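PDB 4HVT: post-proline cleaving enzyme from Rickettsia typhi, which probably acts as a serine endopeptidase of the prolyl oligopeptidase family, cutting peptides after proline. Local coordinates for residues V389-M401 / I412-W426. Sequence-based numbering, arbitrary orientation.
Sequences VLKLPYQNAIFGM and ITIENSIVPPTIYLW. With EDO (1,2-ethanediol), chain G.
Strands 398-401 and 412-415 run antiparallel, their axes 4.5 Å apart at 164°, and pair Ile398 with Glu415 and Gly400 with Thr413 as hydrogen-bonded pairs. Each pair is closed by two backbone bonds, the shortest from Thr413 N to Gly400 O at 2.7 Å. Between them Phe399 faces Ile414 as a non-hydrogen-bonded pair, and Met401 likewise faces Ile412. In both of these pairs the side chains lie on one face of the sheet, where the Phe399 ring brings CE1 to 3.5 Å from Ile412 CG2; its other neighbours include Ala365 and Val374 of the preceding sheet.

Ahead of the strand, the loop folds the Tyr394 ring down over the backbone of 414-415. Glu415 N sits 3.9 Å above the ring centre, and Ile414 CG2 approaches Tyr394 CD1. With CG beside its backbone N (chi1 -82°), the ring carries its hydroxyl across to the 416-421 loop, where OH donates to Pro420 O at 2.7 Å, in the carbonyl plane. Thr422 OG1 lies at the same ring edge, 2.8 Å from Tyr394 OH. Asn416 ND2 bonds Gln395 O at 2.8 Å, while its OD1 accepts from Ile418 N and closes an Asx turn. On the Ile398 and Glu415 face, a water lies near Ile398 O, Thr413 OG1 and Glu415 OE2 but cannot donate to every acceptor around it; Glu415 OE1 is bound by Phe496 N.

These strands form the inner hairpin of a four-stranded beta-propeller blade. Tyr394 and Asn416 tie the incoming loop to the 416-421 turn, so directed bonds as well as packing on Ile414 set its position.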
ATOM      1  N   VAL A 389      27.284  -7.925   4.467  1.00 12.73           N
ATOM      2  CA  VAL A 389      26.606  -7.341   3.324  1.00 12.65           C
ATOM      3  C   VAL A 389      26.048  -8.442   2.411  1.00 12.64           C
ATOM      4  O   VAL A 389      26.782  -9.379   2.035  1.00 12.78           O
ATOM      5  CB  VAL A 389      27.562  -6.415   2.503  1.00 13.30           C
ATOM      6  CG1 VAL A 389      26.940  -6.053   1.200  1.00 13.36           C
ATOM      7  CG2 VAL A 389      27.898  -5.170   3.307  1.00 13.58           C
ATOM      8  N   LEU A 390      24.792  -8.291   1.986  1.00 12.26           N
ATOM      9  CA  LEU A 390      24.233  -9.166   0.962  1.00 12.99           C
ATOM     10  C   LEU A 390      24.254  -8.408  -0.369  1.00 13.63           C
ATOM     11  O   LEU A 390      23.463  -7.468  -0.556  1.00 13.58           O
ATOM     12  CB  LEU A 390      22.830  -9.585   1.336  1.00 12.67           C
ATOM     13  CG  LEU A 390      22.128 -10.578   0.403  1.00 13.06           C
ATOM     14  CD1 LEU A 390      22.887 -11.895   0.328  1.00 14.03           C
ATOM     15  CD2 LEU A 390      20.710 -10.795   0.852  1.00 12.91           C
ATOM     16  N   LYS A 391      25.174  -8.788  -1.255  1.00 14.88           N
ATOM     17  CA  LYS A 391      25.418  -8.024  -2.488  1.00 16.01           C
ATOM     18  C   LYS A 391      24.229  -8.255  -3.422  1.00 16.43           C
ATOM     19  O   LYS A 391      23.773  -9.394  -3.582  1.00 17.88           O
ATOM     20  CB  LYS A 391      26.756  -8.513  -3.119  1.00 17.05           C
ATOM     21  N   LEU A 392      23.640  -7.191  -3.922  1.00 16.84           N
ATOM     22  CA  LEU A 392      22.496  -7.298  -4.830  1.00 16.90           C
ATOM     23  C   LEU A 392      22.946  -7.149  -6.298  1.00 19.02           C
ATOM     24  O   LEU A 392      23.346  -6.081  -6.661  1.00 20.30           O
ATOM     25  CB  LEU A 392      21.500  -6.207  -4.472  1.00 16.25           C
ATOM     26  CG  LEU A 392      20.977  -6.282  -3.022  1.00 15.63           C
ATOM     27  CD1 LEU A 392      19.902  -5.267  -2.749  1.00 15.87           C
ATOM     28  CD2 LEU A 392      20.488  -7.669  -2.627  1.00 15.51           C
ATOM     29  N   PRO A 393      22.831  -8.197  -7.116  1.00 20.02           N
ATOM     30  CA  PRO A 393      23.427  -8.091  -8.451  1.00 21.85           C
ATOM     31  C   PRO A 393      22.550  -7.463  -9.502  1.00 23.13           C
ATOM     32  O   PRO A 393      22.492  -7.948 -10.651  1.00 24.46           O
ATOM     33  CB  PRO A 393      23.710  -9.556  -8.802  1.00 22.04           C
ATOM     34  CG  PRO A 393      22.565 -10.285  -8.205  1.00 22.41           C
ATOM     35  CD  PRO A 393      22.234  -9.529  -6.914  1.00 20.84           C
ATOM     36  N   TYR A 394      21.900  -6.357  -9.138  1.00 21.52           N
ATOM     37  CA  TYR A 394      21.242  -5.470 -10.090  1.00 20.99           C
ATOM     38  C   TYR A 394      21.753  -4.003  -9.871  1.00 21.08           C
ATOM     39  O   TYR A 394      22.004  -3.579  -8.715  1.00 19.98           O
ATOM     40  CB  TYR A 394      19.731  -5.518  -9.821  1.00 19.70           C
ATOM     41  CG  TYR A 394      18.866  -6.645 -10.391  1.00 18.85           C
ATOM     42  CD1 TYR A 394      19.024  -7.971  -9.990  1.00 19.35           C
ATOM     43  CD2 TYR A 394      17.778  -6.345 -11.213  1.00 19.46           C
ATOM     44  CE1 TYR A 394      18.181  -8.984 -10.474  1.00 18.89           C
ATOM     45  CE2 TYR A 394      16.953  -7.353 -11.727  1.00 18.87           C
ATOM     46  CZ  TYR A 394      17.145  -8.665 -11.333  1.00 18.94           C
ATOM     47  OH  TYR A 394      16.298  -9.661 -11.826  1.00 18.54           O
ATOM     48  N   GLN A 395      21.894  -3.210 -10.934  1.00 21.56           N
ATOM     49  CA  GLN A 395      22.005  -1.749 -10.773  1.00 22.36           C
ATOM     50  C   GLN A 395      20.664  -1.165 -10.324  1.00 19.12           C
ATOM     51  O   GLN A 395      19.616  -1.667 -10.709  1.00 18.18           O
ATOM     52  CB  GLN A 395      22.402  -1.049 -12.084  1.00 26.44           C
ATOM     53  CG  GLN A 395      23.805  -1.394 -12.566  1.00 31.53           C
ATOM     54  CD  GLN A 395      24.889  -0.787 -11.687  1.00 35.36           C
ATOM     55  OE1 GLN A 395      25.777  -1.492 -11.189  1.00 42.60           O
ATOM     56  NE2 GLN A 395      24.805   0.523 -11.468  1.00 38.55           N
ATOM     57  N   ASN A 396      20.681  -0.097  -9.535  1.00 17.13           N
ATOM     58  CA  ASN A 396      19.416   0.485  -9.051  1.00 15.70           C
ATOM     59  C   ASN A 396      18.463  -0.578  -8.445  1.00 14.01           C
ATOM     60  O   ASN A 396      17.243  -0.544  -8.580  1.00 12.60           O
ATOM     61  CB  ASN A 396      18.745   1.280 -10.166  1.00 16.10           C
ATOM     62  CG  ASN A 396      19.307   2.696 -10.288  1.00 17.03           C
ATOM     63  OD1 ASN A 396      20.013   2.992 -11.224  1.00 18.78           O
ATOM     64  ND2 ASN A 396      19.028   3.550  -9.305  1.00 17.55           N
ATOM     65  N   ALA A 397      19.054  -1.462  -7.676  1.00 13.13           N
ATOM     66  CA  ALA A 397      18.349  -2.606  -7.106  1.00 12.29           C
ATOM     67  C   ALA A 397      17.183  -2.204  -6.193  1.00 11.70           C
ATOM     68  O   ALA A 397      17.247  -1.200  -5.482  1.00 11.15           O
ATOM     69  CB  ALA A 397      19.315  -3.459  -6.315  1.00 12.57           C
ATOM     70  N   ILE A 398      16.095  -2.969  -6.308  1.00 11.05           N
ATOM     71  CA  ILE A 398      14.965  -2.917  -5.420  1.00 10.67           C
ATOM     72  C   ILE A 398      14.770  -4.337  -4.906  1.00 10.38           C
ATOM     73  O   ILE A 398      14.701  -5.275  -5.711  1.00 10.93           O
ATOM     74  CB  ILE A 398      13.706  -2.478  -6.220  1.00 10.74           C
ATOM     75  CG1 ILE A 398      13.962  -1.139  -6.890  1.00 11.17           C
ATOM     76  CG2 ILE A 398      12.453  -2.525  -5.363  1.00 10.50           C
ATOM     77  CD1 ILE A 398      14.147   0.020  -5.951  1.00 11.22           C
ATOM     78  N   PHE A 399      14.682  -4.456  -3.585  1.00  9.75           N
ATOM     79  CA  PHE A 399      14.711  -5.686  -2.800  1.00  9.55           C
ATOM     80  C   PHE A 399      13.410  -5.950  -2.082  1.00  9.50           C
ATOM     81  O   PHE A 399      12.813  -5.058  -1.489  1.00  9.26           O
ATOM     82  CB  PHE A 399      15.844  -5.599  -1.788  1.00  9.32           C
ATOM     83  CG  PHE A 399      16.025  -6.818  -0.919  1.00  9.08           C
ATOM     84  CD1 PHE A 399      16.851  -7.851  -1.310  1.00  9.30           C
ATOM     85  CD2 PHE A 399      15.432  -6.872   0.344  1.00  8.72           C
ATOM     86  CE1 PHE A 399      17.047  -8.974  -0.475  1.00  9.25           C
ATOM     87  CE2 PHE A 399      15.637  -7.944   1.186  1.00  8.78           C
ATOM     88  CZ  PHE A 399      16.433  -9.014   0.778  1.00  8.97           C
ATOM     89  N   GLY A 400      12.985  -7.214  -2.105  1.00  9.63           N
ATOM     90  CA  GLY A 400      11.871  -7.652  -1.318  1.00  9.52           C
ATOM     91  C   GLY A 400      12.071  -9.061  -0.860  1.00  9.73           C
ATOM     92  O   GLY A 400      12.937  -9.804  -1.407  1.00  9.95           O
ATOM     93  N   MET A 401      11.306  -9.443   0.157  1.00  9.88           N
ATOM     94  CA  MET A 401      11.411 -10.839   0.609  1.00 10.18           C
ATOM     95  C   MET A 401      10.216 -11.257   1.466  1.00 10.06           C
ATOM     96  O   MET A 401       9.524 -10.416   1.990  1.00 10.42           O
ATOM     97  CB  MET A 401      12.720 -11.099   1.355  1.00 10.63           C
ATOM     98  CG  MET A 401      12.809 -10.474   2.752  1.00 10.46           C
ATOM     99  SD  MET A 401      14.435 -10.733   3.506  1.00 11.29           S
ATOM    100  CE  MET A 401      14.442 -12.366   4.037  1.00 11.10           C
ATOM    101  N   ILE A 412      13.491 -14.377  -1.839  1.00 10.30           N
ATOM    102  CA  ILE A 412      13.983 -13.003  -2.012  1.00 10.22           C
ATOM    103  C   ILE A 412      13.629 -12.594  -3.438  1.00 10.25           C
ATOM    104  O   ILE A 412      13.785 -13.415  -4.344  1.00  9.88           O
ATOM    105  CB  ILE A 412      15.523 -12.938  -1.780  1.00 10.84           C
ATOM    106  CG1 ILE A 412      15.901 -12.781  -0.260  1.00 11.23           C
ATOM    107  CG2 ILE A 412      16.141 -11.749  -2.470  1.00 10.93           C
ATOM    108  CD1 ILE A 412      15.342 -13.821   0.582  1.00 11.56           C
ATOM    109  N   THR A 413      13.195 -11.348  -3.633  1.00  9.94           N
ATOM    110  CA  THR A 413      13.154 -10.799  -4.985  1.00 10.52           C
ATOM    111  C   THR A 413      14.176  -9.680  -5.138  1.00 10.61           C
ATOM    112  O   THR A 413      14.358  -8.871  -4.201  1.00 10.75           O
ATOM    113  CB  THR A 413      11.759 -10.326  -5.395  1.00 10.67           C
ATOM    114  OG1 THR A 413      11.270  -9.314  -4.485  1.00 10.60           O
ATOM    115  CG2 THR A 413      10.839 -11.487  -5.397  1.00 11.02           C
ATOM    116  N   ILE A 414      14.798  -9.575  -6.316  1.00 10.64           N
ATOM    117  CA  ILE A 414      15.620  -8.416  -6.670  1.00 10.63           C
ATOM    118  C   ILE A 414      15.202  -8.039  -8.099  1.00 11.17           C
ATOM    119  O   ILE A 414      14.979  -8.926  -8.964  1.00 11.82           O
ATOM    120  CB  ILE A 414      17.145  -8.639  -6.594  1.00 10.82           C
ATOM    121  CG1 ILE A 414      17.580  -9.334  -5.299  1.00 10.59           C
ATOM    122  CG2 ILE A 414      17.911  -7.341  -6.695  1.00 10.95           C
ATOM    123  CD1 ILE A 414      18.998  -9.816  -5.236  1.00 11.02           C
ATOM    124  N   GLU A 415      15.100  -6.745  -8.333  1.00 11.20           N
ATOM    125  CA  GLU A 415      14.646  -6.194  -9.609  1.00 11.61           C
ATOM    126  C   GLU A 415      15.163  -4.769  -9.749  1.00 11.74           C
ATOM    127  O   GLU A 415      15.761  -4.193  -8.808  1.00 11.25           O
ATOM    128  CB  GLU A 415      13.116  -6.129  -9.656  1.00 11.65           C
ATOM    129  CG  GLU A 415      12.496  -5.081  -8.716  1.00 11.82           C
ATOM    130  CD  GLU A 415      11.050  -5.384  -8.487  1.00 12.27           C
ATOM    131  OE1 GLU A 415      10.165  -4.774  -9.126  1.00 12.77           O
ATOM    132  OE2 GLU A 415      10.752  -6.294  -7.659  1.00 13.05           O
ATOM    133  N   ASN A 416      14.917  -4.189 -10.938  1.00 12.05           N
ATOM    134  CA  ASN A 416      15.009  -2.749 -11.076  1.00 11.97           C
ATOM    135  C   ASN A 416      13.970  -2.319 -12.089  1.00 12.28           C
ATOM    136  O   ASN A 416      13.181  -3.096 -12.558  1.00 12.09           O
ATOM    137  CB  ASN A 416      16.466  -2.258 -11.360  1.00 12.53           C
ATOM    138  CG  ASN A 416      16.932  -2.472 -12.792  1.00 12.90           C
ATOM    139  OD1 ASN A 416      16.108  -2.548 -13.695  1.00 13.16           O
ATOM    140  ND2 ASN A 416      18.272  -2.542 -13.016  1.00 13.59           N
ATOM    141  N   SER A 417      13.863  -1.036 -12.343  1.00 12.64           N
ATOM    142  CA  SER A 417      12.725  -0.563 -13.118  1.00 13.46           C
ATOM    143  C   SER A 417      12.650  -1.181 -14.519  1.00 13.84           C
ATOM    144  O   SER A 417      11.563  -1.231 -15.088  1.00 14.06           O
ATOM    145  CB  SER A 417      12.765   0.955 -13.201  1.00 14.00           C
ATOM    146  OG  SER A 417      11.605   1.498 -13.833  1.00 15.94           O
ATOM    147  N   ILE A 418      13.785  -1.632 -15.068  1.00 14.48           N
ATOM    148  CA  ILE A 418      13.809  -2.148 -16.446  1.00 14.92           C
ATOM    149  C   ILE A 418      14.273  -3.623 -16.541  1.00 15.14           C
ATOM    150  O   ILE A 418      14.298  -4.186 -17.629  1.00 16.35           O
ATOM    151  CB  ILE A 418      14.640  -1.278 -17.430  1.00 15.47           C
ATOM    152  CG1 ILE A 418      16.102  -1.160 -17.001  1.00 15.57           C
ATOM    153  CG2 ILE A 418      13.999   0.098 -17.627  1.00 15.31           C
ATOM    154  CD1 ILE A 418      17.033  -0.499 -18.013  1.00 16.35           C
ATOM    155  N   VAL A 419      14.582  -4.242 -15.420  1.00 14.76           N
ATOM    156  CA  VAL A 419      15.009  -5.639 -15.385  1.00 15.03           C
ATOM    157  C   VAL A 419      13.979  -6.437 -14.569  1.00 14.49           C
ATOM    158  O   VAL A 419      13.775  -6.125 -13.412  1.00 14.06           O
ATOM    159  CB  VAL A 419      16.435  -5.800 -14.783  1.00 15.50           C
ATOM    160  CG1 VAL A 419      16.795  -7.274 -14.795  1.00 16.16           C
ATOM    161  CG2 VAL A 419      17.461  -4.968 -15.569  1.00 16.10           C
ATOM    162  N   PRO A 420      13.323  -7.458 -15.170  1.00 14.35           N
ATOM    163  CA  PRO A 420      12.283  -8.144 -14.435  1.00 13.94           C
ATOM    164  C   PRO A 420      12.828  -8.798 -13.149  1.00 13.44           C
ATOM    165  O   PRO A 420      14.004  -9.171 -13.091  1.00 14.23           O
ATOM    166  CB  PRO A 420      11.782  -9.231 -15.401  1.00 14.51           C
ATOM    167  CG  PRO A 420      12.093  -8.699 -16.744  1.00 15.07           C
ATOM    168  CD  PRO A 420      13.353  -7.893 -16.582  1.00 15.07           C
ATOM    169  N   PRO A 421      11.951  -8.944 -12.154  1.00 13.01           N
ATOM    170  CA  PRO A 421      12.368  -9.534 -10.893  1.00 12.44           C
ATOM    171  C   PRO A 421      12.832 -10.953 -11.068  1.00 12.50           C
ATOM    172  O   PRO A 421      12.280 -11.731 -11.902  1.00 13.38           O
ATOM    173  CB  PRO A 421      11.119  -9.488 -10.018  1.00 11.95           C
ATOM    174  CG  PRO A 421      10.272  -8.400 -10.658  1.00 12.06           C
ATOM    175  CD  PRO A 421      10.548  -8.509 -12.130  1.00 12.61           C
ATOM    176  N   THR A 422      13.913 -11.270 -10.350  1.00 12.19           N
ATOM    177  CA  THR A 422      14.372 -12.644 -10.170  1.00 12.29           C
ATOM    178  C   THR A 422      14.009 -13.068  -8.758  1.00 11.64           C
ATOM    179  O   THR A 422      14.111 -12.265  -7.801  1.00 11.17           O
ATOM    180  CB  THR A 422      15.883 -12.769 -10.362  1.00 12.63           C
ATOM    181  OG1 THR A 422      16.243 -12.452 -11.713  1.00 13.28           O
ATOM    182  CG2 THR A 422      16.394 -14.213 -10.077  1.00 12.99           C
ATOM    183  N   ILE A 423      13.566 -14.319  -8.610  1.00 11.49           N
ATOM    184  CA  ILE A 423      13.269 -14.873  -7.248  1.00 11.01           C
ATOM    185  C   ILE A 423      14.417 -15.784  -6.873  1.00 11.20           C
ATOM    186  O   ILE A 423      14.851 -16.651  -7.676  1.00 11.40           O
ATOM    187  CB  ILE A 423      11.981 -15.697  -7.200  1.00 11.06           C
ATOM    188  CG1 ILE A 423      10.810 -14.922  -7.839  1.00 11.16           C
ATOM    189  CG2 ILE A 423      11.647 -16.110  -5.744  1.00 10.72           C
ATOM    190  CD1 ILE A 423       9.484 -15.663  -7.803  1.00 11.37           C
ATOM    191  N   TYR A 424      14.952 -15.565  -5.668  1.00 10.94           N
ATOM    192  CA  TYR A 424      16.026 -16.327  -5.127  1.00 11.34           C
ATOM    193  C   TYR A 424      15.612 -17.060  -3.867  1.00 11.47           C
ATOM    194  O   TYR A 424      14.803 -16.529  -3.111  1.00 10.92           O
ATOM    195  CB  TYR A 424      17.212 -15.442  -4.797  1.00 11.43           C
ATOM    196  CG  TYR A 424      17.708 -14.541  -5.861  1.00 11.60           C
ATOM    197  CD1 TYR A 424      17.059 -13.349  -6.160  1.00 11.54           C
ATOM    198  CD2 TYR A 424      18.880 -14.843  -6.574  1.00 12.24           C
ATOM    199  CE1 TYR A 424      17.565 -12.500  -7.128  1.00 11.92           C
ATOM    200  CE2 TYR A 424      19.353 -14.008  -7.520  1.00 12.54           C
ATOM    201  CZ  TYR A 424      18.686 -12.856  -7.827  1.00 12.29           C
ATOM    202  OH  TYR A 424      19.192 -11.995  -8.821  1.00 13.21           O
ATOM    203  N   LEU A 425      16.134 -18.278  -3.678  1.00 12.18           N
ATOM    204  CA  LEU A 425      15.953 -19.021  -2.478  1.00 12.65           C
ATOM    205  C   LEU A 425      17.127 -18.723  -1.568  1.00 12.87           C
ATOM    206  O   LEU A 425      18.289 -18.895  -1.933  1.00 13.17           O
ATOM    207  CB  LEU A 425      15.916 -20.502  -2.750  1.00 13.45           C
ATOM    208  CG  LEU A 425      15.720 -21.460  -1.571  1.00 13.79           C
ATOM    209  CD1 LEU A 425      14.323 -21.282  -0.952  1.00 13.47           C
ATOM    210  CD2 LEU A 425      15.919 -22.890  -2.056  1.00 14.60           C
ATOM    211  N   TRP A 426      16.828 -18.292  -0.355  1.00 12.35           N
ATOM    212  CA  TRP A 426      17.851 -18.219   0.679  1.00 12.85           C
ATOM    213  C   TRP A 426      17.948 -19.580   1.321  1.00 13.76           C
ATOM    214  O   TRP A 426      17.014 -20.044   1.946  1.00 13.18           O
ATOM    215  CB  TRP A 426      17.452 -17.153   1.719  1.00 12.42           C
ATOM    216  CG  TRP A 426      18.396 -16.993   2.895  1.00 12.48           C
ATOM    217  CD1 TRP A 426      18.189 -17.501   4.169  1.00 12.88           C
ATOM    218  CD2 TRP A 426      19.627 -16.259   2.953  1.00 12.66           C
ATOM    219  NE1 TRP A 426      19.223 -17.114   5.003  1.00 12.95           N
ATOM    220  CE2 TRP A 426      20.127 -16.381   4.290  1.00 13.21           C
ATOM    221  CE3 TRP A 426      20.382 -15.542   2.015  1.00 13.12           C
ATOM    222  CZ2 TRP A 426      21.303 -15.743   4.714  1.00 13.40           C
ATOM    223  CZ3 TRP A 426      21.550 -14.933   2.421  1.00 13.68           C
ATOM    224  CH2 TRP A 426      22.009 -15.039   3.778  1.00 13.78           C
TER
HETATM  225  C1  EDO G 806       7.311  -9.017  -6.473  1.00 34.36           C
HETATM  226  O1  EDO G 806       6.577  -8.251  -5.524  1.00 35.80           O
HETATM  227  C2  EDO G 806       8.206  -8.142  -7.330  1.00 33.36           C
HETATM  228  O2  EDO G 806       8.528  -6.949  -6.633  1.00 33.18           O
HETATM  229  O   HOH W   1      15.061   0.554 -10.162  1.00 13.04           O
HETATM  230  O   HOH W   2      12.209  -6.820  -5.483  1.00 11.86           O